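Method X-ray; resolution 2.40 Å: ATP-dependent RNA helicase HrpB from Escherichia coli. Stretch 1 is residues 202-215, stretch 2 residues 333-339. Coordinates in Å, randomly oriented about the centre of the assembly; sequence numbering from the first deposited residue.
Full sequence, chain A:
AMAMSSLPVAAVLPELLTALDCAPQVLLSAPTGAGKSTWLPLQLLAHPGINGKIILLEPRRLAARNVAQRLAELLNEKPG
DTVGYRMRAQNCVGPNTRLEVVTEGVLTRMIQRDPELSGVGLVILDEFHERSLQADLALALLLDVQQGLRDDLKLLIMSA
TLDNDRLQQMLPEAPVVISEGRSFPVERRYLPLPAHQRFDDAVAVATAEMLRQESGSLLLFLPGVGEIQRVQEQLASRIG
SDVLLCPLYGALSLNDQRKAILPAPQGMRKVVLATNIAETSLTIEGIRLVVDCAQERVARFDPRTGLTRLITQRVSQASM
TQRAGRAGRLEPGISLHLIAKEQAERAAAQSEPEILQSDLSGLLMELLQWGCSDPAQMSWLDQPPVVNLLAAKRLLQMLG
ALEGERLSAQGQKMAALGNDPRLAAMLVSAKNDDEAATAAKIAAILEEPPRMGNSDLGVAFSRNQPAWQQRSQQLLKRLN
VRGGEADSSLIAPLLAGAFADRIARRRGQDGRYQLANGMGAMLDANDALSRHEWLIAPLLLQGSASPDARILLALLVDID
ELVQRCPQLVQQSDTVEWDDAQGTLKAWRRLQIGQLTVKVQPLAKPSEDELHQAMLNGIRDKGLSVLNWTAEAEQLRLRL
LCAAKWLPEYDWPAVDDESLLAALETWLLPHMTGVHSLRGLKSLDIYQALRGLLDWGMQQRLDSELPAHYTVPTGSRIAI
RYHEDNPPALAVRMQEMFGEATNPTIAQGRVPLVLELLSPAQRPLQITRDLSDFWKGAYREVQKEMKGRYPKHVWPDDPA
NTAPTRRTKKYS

Stretch 1 (202-215) AVAVATAEMLRQES
Stretch 2 333-339: GISLHLI

A helix packs nearly antiparallel against a strand mainly through apolar side chains, with no hydrogen bond between the two stretches. The helix spans 202-213, having begun earlier in the chain, and the strand spans 333-337; their axes approach to 10.6 Å, and their N-to-C directions differ by 159°. Register follows from the nearest CA pairs: Val 203 with Leu 338 at 7.7 Å, Met 210 with Leu 336 at 8.3 Å, Glu 214 with Ile 334 at 8.6 Å.

Phi/psi near -65/-40 for most of the helix, drifting to -94/-24 at Gln 213, and i-to-i+4 bonds, such as Met 210 N to Ala 206 O at 3.1 Å, set the helix backbone. Glu 214 (-124/152) is the first residue to leave this conformation. In the strand, extended phi/psi alternates the side chains: CA-to-CB points toward the helix at Ile 334 and Leu 336 but away at Ser 335. The CA-to-CB bond of Leu 338, beyond the strand at -81/46, also points toward the helix.

Met 210 contributes the largest covered area, 79 Å² of a summed 346 Å². With chi1 t, chi2 at 131° and chi3 t, its flexible thioether reaches two strand residues: CE lies 3.4 Å from Ile 334 CG2, and SD 3.5 Å from Leu 336 CB. One turn earlier, the small Ala 206 places CB 3.9 Å from Leu 338 CD2 and 4.5 Å from Leu 336 CD2. Val 203 (t) points sideways, yet its CG2 comes within 3.6 Å of Leu 338 CD1. The receiving rotamers are m,t for Ile 334, t,p for Leu 336 and m,t for Leu 338; all three residues are buried, as suits their hydrocarbon side chains.

At the other end, Glu 214 (m,m) brings OE1 to 3.2 Å from Ile 334 CD1, while OE2 is hydrogen-bonded elsewhere in the structure.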

# COMPACT_ATOMS: atom_id res chain seq x y z
N ALA A 202 -20.17 -6.95 25.99
CA ALA A 202 -19.00 -7.57 26.59
C ALA A 202 -18.13 -6.49 27.23
O ALA A 202 -17.68 -6.66 28.36
CB ALA A 202 -18.22 -8.38 25.55
N VAL A 203 -17.92 -5.37 26.54
CA VAL A 203 -17.06 -4.32 27.08
C VAL A 203 -17.72 -3.73 28.34
O VAL A 203 -17.04 -3.46 29.34
CB VAL A 203 -16.74 -3.20 26.05
CG1 VAL A 203 -16.08 -2.01 26.71
CG2 VAL A 203 -15.83 -3.73 24.95
N ALA A 204 -19.03 -3.56 28.31
CA ALA A 204 -19.74 -2.95 29.44
C ALA A 204 -19.68 -3.85 30.64
O ALA A 204 -19.56 -3.38 31.77
CB ALA A 204 -21.21 -2.63 29.08
N VAL A 205 -19.78 -5.15 30.41
CA VAL A 205 -19.75 -6.08 31.51
C VAL A 205 -18.36 -6.12 32.14
O VAL A 205 -18.23 -6.10 33.35
CB VAL A 205 -20.17 -7.49 31.07
CG1 VAL A 205 -19.74 -8.55 32.10
CG2 VAL A 205 -21.68 -7.52 30.87
N ALA A 206 -17.33 -6.15 31.31
CA ALA A 206 -15.96 -6.15 31.81
C ALA A 206 -15.69 -4.87 32.60
O ALA A 206 -15.07 -4.92 33.66
CB ALA A 206 -14.96 -6.31 30.67
N THR A 207 -16.17 -3.74 32.08
CA THR A 207 -15.93 -2.42 32.68
C THR A 207 -16.67 -2.26 34.02
O THR A 207 -16.10 -1.74 34.99
CB THR A 207 -16.34 -1.30 31.70
OG1 THR A 207 -15.57 -1.42 30.50
CG2 THR A 207 -16.11 0.08 32.29
N ALA A 208 -17.92 -2.71 34.09
CA ALA A 208 -18.69 -2.62 35.32
C ALA A 208 -18.06 -3.49 36.40
O ALA A 208 -18.12 -3.15 37.58
CB ALA A 208 -20.15 -3.03 35.10
N GLU A 209 -17.46 -4.59 35.98
CA GLU A 209 -16.81 -5.48 36.93
C GLU A 209 -15.52 -4.86 37.46
O GLU A 209 -15.18 -5.03 38.63
CB GLU A 209 -16.54 -6.83 36.28
CG GLU A 209 -15.79 -7.83 37.18
CD GLU A 209 -16.59 -8.25 38.43
OE1 GLU A 209 -17.81 -7.95 38.52
OE2 GLU A 209 -16.00 -8.89 39.32
N MET A 210 -14.78 -4.14 36.62
CA MET A 210 -13.61 -3.42 37.11
C MET A 210 -13.97 -2.33 38.13
O MET A 210 -13.27 -2.14 39.13
CB MET A 210 -12.85 -2.82 35.94
CG MET A 210 -11.44 -2.40 36.33
SD MET A 210 -10.24 -2.98 35.19
CE MET A 210 -8.82 -2.23 35.89
N LEU A 211 -15.07 -1.64 37.87
CA LEU A 211 -15.57 -0.61 38.75
C LEU A 211 -15.97 -1.20 40.09
O LEU A 211 -15.87 -0.56 41.13
CB LEU A 211 -16.77 0.10 38.11
CG LEU A 211 -16.46 0.91 36.85
CD1 LEU A 211 -17.73 1.46 36.21
CD2 LEU A 211 -15.50 2.03 37.18
N ARG A 212 -16.43 -2.44 40.06
CA ARG A 212 -16.91 -3.09 41.26
C ARG A 212 -15.76 -3.55 42.15
O ARG A 212 -15.87 -3.52 43.36
CB ARG A 212 -17.80 -4.28 40.91
CG ARG A 212 -18.56 -4.88 42.10
CD ARG A 212 -19.23 -6.21 41.74
NE ARG A 212 -18.24 -7.26 41.51
CZ ARG A 212 -17.66 -7.97 42.48
NH1 ARG A 212 -17.97 -7.75 43.76
NH2 ARG A 212 -16.77 -8.91 42.18
N GLN A 213 -14.67 -3.98 41.54
CA GLN A 213 -13.58 -4.54 42.32
C GLN A 213 -12.52 -3.51 42.66
O GLN A 213 -11.79 -3.67 43.63
CB GLN A 213 -12.93 -5.71 41.56
CG GLN A 213 -13.81 -6.93 41.44
CD GLN A 213 -13.04 -8.13 40.93
OE1 GLN A 213 -11.83 -8.22 41.10
NE2 GLN A 213 -13.75 -9.05 40.29
N GLU A 214 -12.44 -2.45 41.87
CA GLU A 214 -11.31 -1.55 41.98
C GLU A 214 -11.78 -0.13 42.24
O GLU A 214 -12.88 0.26 41.87
CB GLU A 214 -10.41 -1.59 40.73
CG GLU A 214 -10.02 -2.98 40.23
CD GLU A 214 -9.18 -3.76 41.20
OE1 GLU A 214 -8.58 -3.14 42.12
OE2 GLU A 214 -9.10 -4.99 41.03
N SER A 215 -10.92 0.62 42.90
CA SER A 215 -11.18 2.00 43.25
C SER A 215 -10.67 2.94 42.16
O SER A 215 -9.65 2.65 41.53
CB SER A 215 -10.53 2.32 44.60
OG SER A 215 -10.38 3.71 44.77
N GLY A 333 -1.64 2.15 39.30
CA GLY A 333 -2.90 1.91 38.63
C GLY A 333 -3.04 0.50 38.12
O GLY A 333 -2.23 -0.36 38.41
N ILE A 334 -4.10 0.28 37.36
CA ILE A 334 -4.46 -1.03 36.85
C ILE A 334 -4.98 -0.87 35.42
O ILE A 334 -5.78 0.02 35.14
CB ILE A 334 -5.55 -1.70 37.71
CG1 ILE A 334 -5.17 -1.70 39.19
CG2 ILE A 334 -5.86 -3.12 37.23
CD1 ILE A 334 -6.28 -2.20 40.09
N SER A 335 -4.52 -1.74 34.53
CA SER A 335 -4.95 -1.74 33.14
C SER A 335 -5.50 -3.11 32.76
O SER A 335 -4.83 -4.13 32.97
CB SER A 335 -3.79 -1.36 32.22
OG SER A 335 -4.18 -1.29 30.86
N LEU A 336 -6.72 -3.14 32.24
CA LEU A 336 -7.34 -4.38 31.78
C LEU A 336 -7.46 -4.40 30.24
O LEU A 336 -8.16 -3.57 29.63
CB LEU A 336 -8.72 -4.55 32.43
CG LEU A 336 -9.56 -5.74 31.94
CD1 LEU A 336 -8.87 -7.09 32.23
CD2 LEU A 336 -10.96 -5.73 32.55
N HIS A 337 -6.77 -5.35 29.60
CA HIS A 337 -6.83 -5.46 28.15
C HIS A 337 -7.82 -6.55 27.74
O HIS A 337 -7.71 -7.68 28.16
CB HIS A 337 -5.43 -5.72 27.59
CG HIS A 337 -4.41 -4.68 28.01
ND1 HIS A 337 -4.21 -3.50 27.32
CD2 HIS A 337 -3.57 -4.63 29.07
CE1 HIS A 337 -3.28 -2.78 27.91
NE2 HIS A 337 -2.87 -3.45 28.98
N LEU A 338 -8.79 -6.19 26.90
CA LEU A 338 -9.86 -7.11 26.51
C LEU A 338 -9.48 -8.12 25.40
O LEU A 338 -10.24 -8.33 24.44
CB LEU A 338 -11.08 -6.31 26.08
CG LEU A 338 -11.57 -5.41 27.21
CD1 LEU A 338 -12.90 -4.75 26.80
CD2 LEU A 338 -11.70 -6.20 28.50
N ILE A 339 -8.31 -8.72 25.56
CA ILE A 339 -7.88 -9.86 24.77
C ILE A 339 -7.15 -10.83 25.68
O ILE A 339 -6.73 -10.46 26.77
CB ILE A 339 -6.96 -9.46 23.61
CG1 ILE A 339 -5.69 -8.78 24.15
CG2 ILE A 339 -7.70 -8.55 22.62
CD1 ILE A 339 -4.76 -8.33 23.06